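Local coordinates for putative oxidoreductase with NAD(P)-binding Rossmann-fold domain (Clostridium difficile, PDB 3UUW), which is a putative dehydrogenase of the Gfo/Idh/MocA family and probably uses NAD(H) or NADP(H), held by its Rossmann-fold domain, to oxidise or reduce an unidentified substrate, at residues C129-I135 with V238-L244; E141-I147 with Q226-K232. One frame throughout, in Å; residues are numbered along the deposited sequence. Where two conformers were deposited one is given.

Interaction 1. Residues C129-I135 with V238-L244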
ATOM      1  N   CYS A 129     -13.132  -0.886  19.745  1.00 14.57           N
ATOM      2  CA  CYS A 129     -12.664  -0.466  18.434  1.00 14.95           C
ATOM      3  C   CYS A 129     -13.345  -1.386  17.406  1.00 15.54           C
ATOM      4  O   CYS A 129     -13.170  -2.586  17.435  1.00 14.48           O
ATOM      5  CB  CYS A 129     -11.138  -0.545  18.382  1.00 14.64           C
ATOM      6  SG  CYS A 129     -10.440  -0.396  16.726  1.00 15.89           S
ATOM      7  N   PRO A 130     -14.115  -0.816  16.485  1.00 15.77           N
ATOM      8  CA  PRO A 130     -14.871  -1.692  15.579  1.00 16.72           C
ATOM      9  C   PRO A 130     -13.996  -2.682  14.794  1.00 15.60           C
ATOM     10  O   PRO A 130     -14.365  -3.846  14.697  1.00 16.92           O
ATOM     11  CB  PRO A 130     -15.570  -0.706  14.652  1.00 17.58           C
ATOM     12  CG  PRO A 130     -15.819   0.471  15.547  1.00 17.71           C
ATOM     13  CD  PRO A 130     -14.578   0.584  16.384  1.00 16.90           C
ATOM     14  N   MET A 131     -12.833  -2.262  14.318  1.00 14.77           N
ATOM     15  CA  MET A 131     -12.019  -3.178  13.489  1.00 14.79           C
ATOM     16  C   MET A 131     -11.329  -4.222  14.346  1.00 14.73           C
ATOM     17  O   MET A 131     -11.146  -5.351  13.908  1.00 14.77           O
ATOM     18  CB  MET A 131     -11.055  -2.418  12.601  1.00 16.11           C
ATOM     19  CG  MET A 131     -11.759  -1.722  11.438  1.00 18.95           C
ATOM     20  SD  MET A 131     -10.587  -0.770  10.475  1.00 17.38           S
ATOM     21  CE  MET A 131     -11.554  -0.469   8.972  1.00 18.54           C
ATOM     22  N   TYR A 132     -10.995  -3.873  15.584  1.00 13.24           N
ATOM     23  CA  TYR A 132     -10.424  -4.865  16.495  1.00 13.77           C
ATOM     24  C   TYR A 132     -11.467  -5.932  16.833  1.00 13.99           C
ATOM     25  O   TYR A 132     -11.151  -7.125  16.912  1.00 15.25           O
ATOM     26  CB  TYR A 132      -9.935  -4.243  17.788  1.00 13.55           C
ATOM     27  CG  TYR A 132      -8.610  -3.469  17.729  1.00 13.83           C
ATOM     28  CD1 TYR A 132      -7.864  -3.367  16.570  1.00 15.85           C
ATOM     29  CD2 TYR A 132      -8.068  -2.924  18.890  1.00 13.65           C
ATOM     30  CE1 TYR A 132      -6.635  -2.707  16.553  1.00 16.34           C
ATOM     31  CE2 TYR A 132      -6.851  -2.255  18.875  1.00 15.42           C
ATOM     32  CZ  TYR A 132      -6.135  -2.152  17.705  1.00 16.52           C
ATOM     33  OH  TYR A 132      -4.921  -1.503  17.709  1.00 18.23           O
ATOM     34  N   LYS A 133     -12.700  -5.498  17.068  1.00 14.30           N
ATOM     35  CA  LYS A 133     -13.768  -6.451  17.317  1.00 14.95           C
ATOM     36  C   LYS A 133     -13.962  -7.374  16.108  1.00 15.51           C
ATOM     37  O   LYS A 133     -14.227  -8.583  16.271  1.00 18.24           O
ATOM     38  CB  LYS A 133     -15.075  -5.757  17.699  1.00 16.67           C
ATOM     39  CG  LYS A 133     -15.027  -5.157  19.093  1.00 16.38           C
ATOM     40  CD  LYS A 133     -16.327  -4.452  19.544  1.00 20.27           C
ATOM     41  CE  LYS A 133     -17.587  -5.293  19.362  1.00 27.87           C
ATOM     42  NZ  LYS A 133     -17.572  -6.510  20.220  1.00 35.04           N
ATOM     43  N   GLU A 134     -13.906  -6.809  14.913  1.00 15.94           N
ATOM     44  CA  GLU A 134     -14.092  -7.610  13.703  1.00 17.02           C
ATOM     45  C   GLU A 134     -13.036  -8.697  13.585  1.00 16.81           C
ATOM     46  O   GLU A 134     -13.377  -9.861  13.377  1.00 16.86           O
ATOM     47  CB  GLU A 134     -14.116  -6.740  12.464  1.00 18.47           C
ATOM     48  CG  GLU A 134     -14.444  -7.518  11.205  1.00 22.03           C
ATOM     49  CD  GLU A 134     -14.834  -6.638  10.035  1.00 31.43           C
ATOM     50  OE1 GLU A 134     -14.801  -5.398  10.163  1.00 32.87           O
ATOM     51  OE2 GLU A 134     -15.171  -7.209   8.974  1.00 40.25           O
ATOM     52  N   ILE A 135     -11.764  -8.359  13.760  1.00 16.09           N
ATOM     53  CA  ILE A 135     -10.726  -9.373  13.582  1.00 16.04           C
ATOM     54  C   ILE A 135     -10.788 -10.391  14.699  1.00 17.47           C
ATOM     55  O   ILE A 135     -10.564 -11.563  14.460  1.00 17.98           O
ATOM     56  CB  ILE A 135      -9.282  -8.787  13.370  1.00 16.11           C
ATOM     57  CG1 ILE A 135      -8.782  -8.001  14.584  1.00 16.59           C
ATOM     58  CG2 ILE A 135      -9.257  -7.910  12.111  1.00 15.31           C
ATOM     59  CD1 ILE A 135      -7.253  -7.642  14.507  1.00 17.45           C
ATOM     60  N   VAL A 238      -4.907  -4.875  11.866  1.00 14.79           N
ATOM     61  CA  VAL A 238      -5.584  -3.587  11.937  1.00 13.76           C
ATOM     62  C   VAL A 238      -4.496  -2.570  12.256  1.00 13.47           C
ATOM     63  O   VAL A 238      -3.771  -2.730  13.233  1.00 15.80           O
ATOM     64  CB  VAL A 238      -6.715  -3.529  12.971  1.00 14.20           C
ATOM     65  CG1 VAL A 238      -7.279  -2.113  13.060  1.00 13.60           C
ATOM     66  CG2 VAL A 238      -7.814  -4.470  12.584  1.00 14.83           C
ATOM     67  N   LYS A 239      -4.368  -1.553  11.408  1.00 14.37           N
ATOM     68  CA  LYS A 239      -3.358  -0.536  11.550  1.00 14.96           C
ATOM     69  C   LYS A 239      -3.989   0.781  11.955  1.00 17.65           C
ATOM     70  O   LYS A 239      -4.964   1.230  11.341  1.00 16.35           O
ATOM     71  CB  LYS A 239      -2.608  -0.338  10.224  1.00 17.60           C
ATOM     72  CG  LYS A 239      -1.841  -1.554   9.772  1.00 19.72           C
ATOM     73  CD  LYS A 239      -1.135  -1.264   8.433  1.00 22.68           C
ATOM     74  CE  LYS A 239      -0.271  -2.429   7.977  1.00 27.31           C
ATOM     75  NZ  LYS A 239       0.367  -2.103   6.676  1.00 30.09           N
ATOM     76  N   ASN A 240      -3.415   1.390  12.980  1.00 17.14           N
ATOM     77  CA  ASN A 240      -3.869   2.693  13.507  1.00 17.73           C
ATOM     78  C   ASN A 240      -5.373   2.741  13.793  1.00 16.90           C
ATOM     79  O   ASN A 240      -6.035   3.792  13.627  1.00 17.14           O
ATOM     80  CB  ASN A 240      -3.449   3.818  12.551  1.00 18.15           C
ATOM     81  CG  ASN A 240      -1.941   3.948  12.440  1.00 20.72           C
ATOM     82  OD1 ASN A 240      -1.209   3.630  13.373  1.00 22.28           O
ATOM     83  ND2 ASN A 240      -1.482   4.492  11.332  1.00 28.33           N
ATOM     84  N   LEU A 241      -5.898   1.592  14.212  1.00 16.98           N
ATOM     85  CA  LEU A 241      -7.310   1.391  14.559  1.00 17.63           C
ATOM     86  C   LEU A 241      -8.294   1.605  13.427  1.00 19.05           C
ATOM     87  O   LEU A 241      -9.520   1.519  13.657  1.00 20.46           O
ATOM     88  CB  LEU A 241      -7.717   2.263  15.769  1.00 17.19           C
ATOM     89  CG  LEU A 241      -6.965   2.016  17.065  1.00 20.59           C
ATOM     90  CD1 LEU A 241      -5.643   2.680  17.055  1.00 25.79           C
ATOM     91  CD2 LEU A 241      -7.793   2.510  18.291  1.00 25.11           C
ATOM     92  N   ASN A 242      -7.819   1.849  12.200  1.00 17.00           N
ATOM     93  CA  ASN A 242      -8.744   2.271  11.168  1.00 17.87           C
ATOM     94  C   ASN A 242      -8.561   1.747   9.753  1.00 16.87           C
ATOM     95  O   ASN A 242      -9.284   2.153   8.832  1.00 18.01           O
ATOM     96  CB  ASN A 242      -8.881   3.797  11.181  1.00 18.60           C
ATOM     97  CG  ASN A 242      -7.643   4.504  10.682  1.00 20.85           C
ATOM     98  OD1 ASN A 242      -6.698   3.872  10.219  1.00 21.27           O
ATOM     99  ND2 ASN A 242      -7.650   5.841  10.749  1.00 23.00           N
ATOM    100  N   VAL A 243      -7.597   0.841   9.579  1.00 16.14           N
ATOM    101  CA  VAL A 243      -7.425   0.132   8.321  1.00 17.29           C
ATOM    102  C   VAL A 243      -7.323  -1.356   8.636  1.00 17.20           C
ATOM    103  O   VAL A 243      -6.592  -1.731   9.537  1.00 18.13           O
ATOM    104  CB  VAL A 243      -6.183   0.593   7.572  1.00 17.80           C
ATOM    105  CG1 VAL A 243      -5.960  -0.296   6.325  1.00 21.82           C
ATOM    106  CG2 VAL A 243      -6.347   2.067   7.162  1.00 21.17           C
ATOM    107  N   LEU A 244      -8.119  -2.168   7.948  1.00 16.34           N
ATOM    108  CA  LEU A 244      -8.145  -3.605   8.185  1.00 17.08           C
ATOM    109  C   LEU A 244      -7.599  -4.351   6.957  1.00 18.01           C
ATOM    110  O   LEU A 244      -8.061  -4.129   5.827  1.00 19.35           O
ATOM    111  CB  LEU A 244      -9.556  -4.053   8.534  1.00 17.13           C
ATOM    112  CG  LEU A 244      -9.771  -5.474   9.080  1.00 23.53           C
ATOM    113  CD1 LEU A 244     -11.035  -5.549   9.919  1.00 24.35           C
ATOM    114  CD2 LEU A 244      -9.810  -6.456   7.956  1.00 25.01           C
TER
HETATM  115  O   HOH W   1     -12.042   0.731  13.797  1.00 16.74           O
HETATM  116  O   HOH W   2      -4.310  -0.667  15.153  1.00 15.94           O

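Interaction 2. Residues E141-I147 with Q226-K232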
ATOM      1  N   GLU A 141      -8.628 -20.642  15.361  1.00 22.82           N
ATOM      2  CA  GLU A 141      -7.397 -21.432  15.295  1.00 21.86           C
ATOM      3  C   GLU A 141      -6.161 -20.516  15.189  1.00 20.58           C
ATOM      4  O   GLU A 141      -5.310 -20.648  14.305  1.00 21.05           O
ATOM      5  CB  GLU A 141      -7.478 -22.474  14.175  1.00 24.08           C
ATOM      6  CG  GLU A 141      -8.753 -23.327  14.285  1.00 26.89           C
ATOM      7  CD  GLU A 141      -8.861 -24.387  13.209  1.00 33.83           C
ATOM      8  OE1 GLU A 141      -7.949 -25.222  13.109  1.00 35.08           O
ATOM      9  OE2 GLU A 141      -9.872 -24.394  12.480  1.00 40.18           O
ATOM     10  N   ILE A 142      -6.102 -19.568  16.111  1.00 18.44           N
ATOM     11  CA  ILE A 142      -5.004 -18.636  16.208  1.00 17.74           C
ATOM     12  C   ILE A 142      -3.702 -19.330  16.571  1.00 17.90           C
ATOM     13  O   ILE A 142      -3.678 -20.170  17.469  1.00 18.33           O
ATOM     14  CB  ILE A 142      -5.319 -17.539  17.272  1.00 17.50           C
ATOM     15  CG1 ILE A 142      -6.544 -16.716  16.839  1.00 20.06           C
ATOM     16  CG2 ILE A 142      -4.120 -16.611  17.526  1.00 17.37           C
ATOM     17  CD1 ILE A 142      -7.047 -15.760  17.910  1.00 21.39           C
ATOM     18  N   VAL A 143      -2.615 -18.973  15.891  1.00 17.20           N
ATOM     19  CA  VAL A 143      -1.311 -19.478  16.244  1.00 17.29           C
ATOM     20  C   VAL A 143      -0.382 -18.409  16.879  1.00 17.11           C
ATOM     21  O   VAL A 143       0.585 -18.765  17.562  1.00 18.14           O
ATOM     22  CB  VAL A 143      -0.609 -20.159  15.035  1.00 18.27           C
ATOM     23  CG1 VAL A 143      -1.432 -21.401  14.532  1.00 21.03           C
ATOM     24  CG2 VAL A 143      -0.355 -19.122  13.906  1.00 18.32           C
ATOM     25  N   SER A 144      -0.668 -17.119  16.686  1.00 15.67           N
ATOM     26  CA  SER A 144       0.176 -16.050  17.241  1.00 16.28           C
ATOM     27  C   SER A 144      -0.515 -14.717  17.072  1.00 15.17           C
ATOM     28  O   SER A 144      -1.261 -14.517  16.108  1.00 15.14           O
ATOM     29  CB  SER A 144       1.509 -16.018  16.492  1.00 17.79           C
ATOM     30  OG  SER A 144       2.460 -15.173  17.086  1.00 21.09           O
ATOM     31  N   ILE A 145      -0.244 -13.786  17.992  1.00 14.82           N
ATOM     32  CA  ILE A 145      -0.746 -12.426  17.866  1.00 14.01           C
ATOM     33  C   ILE A 145       0.413 -11.492  18.158  1.00 13.95           C
ATOM     34  O   ILE A 145       1.197 -11.733  19.072  1.00 14.40           O
ATOM     35  CB  ILE A 145      -1.910 -12.150  18.830  1.00 13.72           C
ATOM     36  CG1 ILE A 145      -3.083 -13.077  18.536  1.00 16.15           C
ATOM     37  CG2 ILE A 145      -2.379 -10.689  18.723  1.00 16.08           C
ATOM     38  CD1 ILE A 145      -4.246 -12.906  19.501  1.00 18.89           C
ATOM     39  N   ASN A 146       0.521 -10.450  17.364  1.00 13.13           N
ATOM     40  CA  ASN A 146       1.527  -9.406  17.606  1.00 14.57           C
ATOM     41  C   ASN A 146       0.818  -8.070  17.787  1.00 15.43           C
ATOM     42  O   ASN A 146      -0.042  -7.717  16.982  1.00 15.70           O
ATOM     43  CB  ASN A 146       2.513  -9.312  16.430  1.00 15.95           C
ATOM     44  CG  ASN A 146       3.217 -10.610  16.159  1.00 19.90           C
ATOM     45  OD1 ASN A 146       3.836 -11.200  17.043  1.00 22.53           O
ATOM     46  ND2 ASN A 146       3.127 -11.077  14.913  1.00 24.79           N
ATOM     47  N   ILE A 147       1.202  -7.309  18.805  1.00 14.93           N
ATOM     48  CA  ILE A 147       0.608  -6.011  19.043  1.00 14.68           C
ATOM     49  C   ILE A 147       1.707  -5.026  19.303  1.00 16.25           C
ATOM     50  O   ILE A 147       2.536  -5.255  20.161  1.00 16.09           O
ATOM     51  CB  ILE A 147      -0.348  -5.991  20.262  1.00 15.99           C
ATOM     52  CG1 ILE A 147      -1.427  -7.084  20.143  1.00 17.61           C
ATOM     53  CG2 ILE A 147      -0.967  -4.596  20.399  1.00 16.43           C
ATOM     54  CD1 ILE A 147      -2.346  -7.189  21.401  1.00 18.59           C
ATOM     55  N   GLN A 226      -0.503  -1.358  15.742  1.00 15.43           N
ATOM     56  CA  GLN A 226      -0.924  -2.467  14.921  1.00 16.81           C
ATOM     57  C   GLN A 226      -1.221  -3.693  15.753  1.00 16.35           C
ATOM     58  O   GLN A 226      -0.482  -3.992  16.680  1.00 16.86           O
ATOM     59  CB  GLN A 226       0.175  -2.832  13.911  1.00 16.45           C
ATOM     60  CG  GLN A 226      -0.234  -3.956  12.983  1.00 20.42           C
ATOM     61  CD  GLN A 226       0.836  -4.257  11.967  1.00 25.84           C
ATOM     62  OE1 GLN A 226       0.984  -3.548  10.986  1.00 28.52           O
ATOM     63  NE2 GLN A 226       1.582  -5.316  12.205  1.00 25.00           N
ATOM     64  N   VAL A 227      -2.338  -4.350  15.443  1.00 15.83           N
ATOM     65  CA  VAL A 227      -2.635  -5.695  15.941  1.00 15.25           C
ATOM     66  C   VAL A 227      -2.616  -6.633  14.716  1.00 15.51           C
ATOM     67  O   VAL A 227      -3.208  -6.324  13.681  1.00 16.19           O
ATOM     68  CB  VAL A 227      -3.996  -5.753  16.595  1.00 15.63           C
ATOM     69  CG1 VAL A 227      -4.436  -7.222  16.822  1.00 15.72           C
ATOM     70  CG2 VAL A 227      -3.984  -4.924  17.845  1.00 16.52           C
ATOM     71  N   GLU A 228      -1.899  -7.740  14.832  1.00 14.59           N
ATOM     72  CA  GLU A 228      -1.785  -8.733  13.766  1.00 15.29           C
ATOM     73  C   GLU A 228      -2.100 -10.071  14.376  1.00 14.98           C
ATOM     74  O   GLU A 228      -1.463 -10.473  15.382  1.00 16.14           O
ATOM     75  CB  GLU A 228      -0.374  -8.764  13.213  1.00 17.23           C
ATOM     76  CG  GLU A 228      -0.113  -9.820  12.159  1.00 20.41           C
ATOM     77  CD  GLU A 228       1.268  -9.653  11.604  1.00 28.68           C
ATOM     78  OE1 GLU A 228       2.227  -9.916  12.363  1.00 30.86           O
ATOM     79  OE2 GLU A 228       1.396  -9.217  10.434  1.00 28.42           O
ATOM     80  N   ILE A 229      -3.069 -10.760  13.789  1.00 13.56           N
ATOM     81  CA  ILE A 229      -3.443 -12.083  14.232  1.00 14.50           C
ATOM     82  C   ILE A 229      -3.124 -13.100  13.143  1.00 14.06           C
ATOM     83  O   ILE A 229      -3.625 -12.977  12.016  1.00 15.78           O
ATOM     84  CB  ILE A 229      -4.942 -12.150  14.568  1.00 14.39           C
ATOM     85  CG1 ILE A 229      -5.305 -11.155  15.680  1.00 14.74           C
ATOM     86  CG2 ILE A 229      -5.383 -13.618  14.939  1.00 15.65           C
ATOM     87  CD1 ILE A 229      -6.813 -11.139  15.991  1.00 17.53           C
ATOM     88  N   LEU A 230      -2.280 -14.075  13.473  0.60 13.74           N
ATOM     89  CA  LEU A 230      -1.947 -15.188  12.569  0.60 15.31           C
ATOM     90  C   LEU A 230      -2.825 -16.389  12.942  0.60 15.15           C
ATOM     91  O   LEU A 230      -2.755 -16.898  14.067  0.60 14.53           O
ATOM     92  CB  LEU A 230      -0.467 -15.577  12.668  0.60 14.89           C
ATOM     93  CG  LEU A 230       0.614 -14.642  12.105  0.60 18.13           C
ATOM     94  CD1 LEU A 230       0.788 -13.405  12.961  0.60 18.18           C
ATOM     95  CD2 LEU A 230       1.941 -15.393  12.010  0.60 19.29           C
ATOM     96  N   SER A 231      -3.635 -16.847  11.997  1.00 15.42           N
ATOM     97  CA  SER A 231      -4.530 -17.981  12.253  1.00 16.08           C
ATOM     98  C   SER A 231      -4.518 -18.945  11.076  1.00 17.16           C
ATOM     99  O   SER A 231      -3.919 -18.671  10.048  1.00 15.48           O
ATOM    100  CB  SER A 231      -5.931 -17.496  12.558  1.00 16.42           C
ATOM    101  OG  SER A 231      -6.492 -16.846  11.439  1.00 16.29           O
ATOM    102  N   LYS A 232      -5.164 -20.089  11.237  1.00 18.04           N
ATOM    103  CA  LYS A 232      -5.171 -21.072  10.173  1.00 18.39           C
ATOM    104  C   LYS A 232      -5.668 -20.450   8.869  1.00 17.79           C
ATOM    105  O   LYS A 232      -6.810 -19.983   8.783  1.00 19.90           O
ATOM    106  CB  LYS A 232      -6.042 -22.264  10.550  1.00 20.69           C
ATOM    107  CG  LYS A 232      -6.118 -23.299   9.444  1.00 24.61           C
ATOM    108  CD  LYS A 232      -7.024 -24.449   9.825  1.00 32.11           C
ATOM    109  CE  LYS A 232      -6.255 -25.563  10.464  1.00 38.08           C
ATOM    110  NZ  LYS A 232      -5.495 -26.311   9.424  1.00 41.55           N
TER
HETATM  111  O   HOH W   3       1.679  -5.953  15.195  1.00 22.30           O

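Interaction 1. Residues C129-I135 with V238-L244
With CG of M131 lying beside its own backbone N (chi1 -73°) and the chain extended beyond it, the thioether reaches straight off helix 130-138 to the turn that joins strands 234-239 and 243-248. SD of M131 rests against the peptide between N242 and V243, 3.3 Å from N242 C, while CE approaches N242 O and CB of L244 packs against the sulfur. Y132 holds the same first torsion (chi1 -76°) but leans across V238: its CE1 lies 3.6 Å from V238 CG1, and V238 CB sits in the ring plane at the edge. SG of C129, the N-cap residue, lies over one ring face, toward its rim, and also touches L241 CB. V238 CG2 also meets I135 CD1 at 3.8 Å; the L244 and I135 side chains slide past each other in opposite directions, CD1 against CG2, and the extended chain of E134, whose OE1 is drawn to K255 in a salt bridge, crosses L244 at about a right angle.

No direct hydrogen bond crosses the interface; two waters supply the polar links. One accepts from M131 N in the first turn of the helix and donates to L241 O at 2.6 Å. The other donates to Y132 OH and to V238 O while accepting from L241 N at 2.9 Å, tying the phenol to the turn; the hydroxyl also bonds E225. Within the turn, N242 N and V243 N both donate to K239 O, a classic beta bulge. The whole is helix-on-sheet packing in the alpha/beta C-terminal domain of this oxidoreductase family, with a bulged beta hairpin seated against the helix start.

Interaction 2. Residues E141-I147 with Q226-K232
A bulged antiparallel strand pair within the large mixed sheet brings E141-I147 alongside Q226-K232. N146 and E228 form a hydrogen-bonded pair whose backbones exchange two bonds: N146 N gives to E228 O at 2.8 Å in the carbonyl plane, and E228 N returns to N146 O. Their side chains run side by side and repeat the link, ND2 of N146 donating to E228 OE1 at 2.9 Å. OE1 accepts on its anti lone pair and lies close to the amide plane of N146, although the carboxylate plane is turned 67° from it. Both are fixed further: OE2 of E228 salt-bridges R237, and OD1 of N146 accepts from N213. A water takes a bond from Q226 NE2 and gives a weak one to N146 O.

Farther along, L230 O receives V143 N at 2.8 Å and, weakly, S144 N, so two residues of one strand face a single residue of the other: a classic beta bulge that shifts the register by one. Chi1 of V143 (-62°) turns CG1 away from the carbonyl carbon, which leaves CG2 between the backbone N and that carbon, 3.3 Å from L230 O and against L230 CB. The face carrying I142, I145, I147, V227 and I229 is mostly apolar, with S231 at its end beside I142. Here I147 and V227 lie alongside each other through CG2 methyls 4.0 Å apart, I142 CG1 meets I229 CG2, and helices 130-138 and 160-179 cover this side. The opposite face, around S144 and L230, packs against F200 and H150 of the second subunit. At the strand ends K232 N donates to E141 O from above the carbonyl plane, and the aliphatic part of K232 runs beside E141, while its NZ salt-bridges D219 of the second subunit.

Interactions 1 and 2 illustrate how one sheet is held in two ways. Strands 224-231 and 234-239 are neighbours, and V227 O probably accepts a hydrogen bond from V238 N, joining the two contacts directly. V227 also packs against Y132 and I135, so helix 130-138 rests on both strands before the chain enters strand 142-150. Interaction 1 is the more deeply buried: a helix sits on a sheet through sulfur, ring and methyl contacts, with water as the polar go-between. Interaction 2 lies within the sheet and is only partly buried; direct backbone bonds do the joining, and the linked N146 and E228 lie on the face away from the helices, which the second subunit meets at S144 and L230.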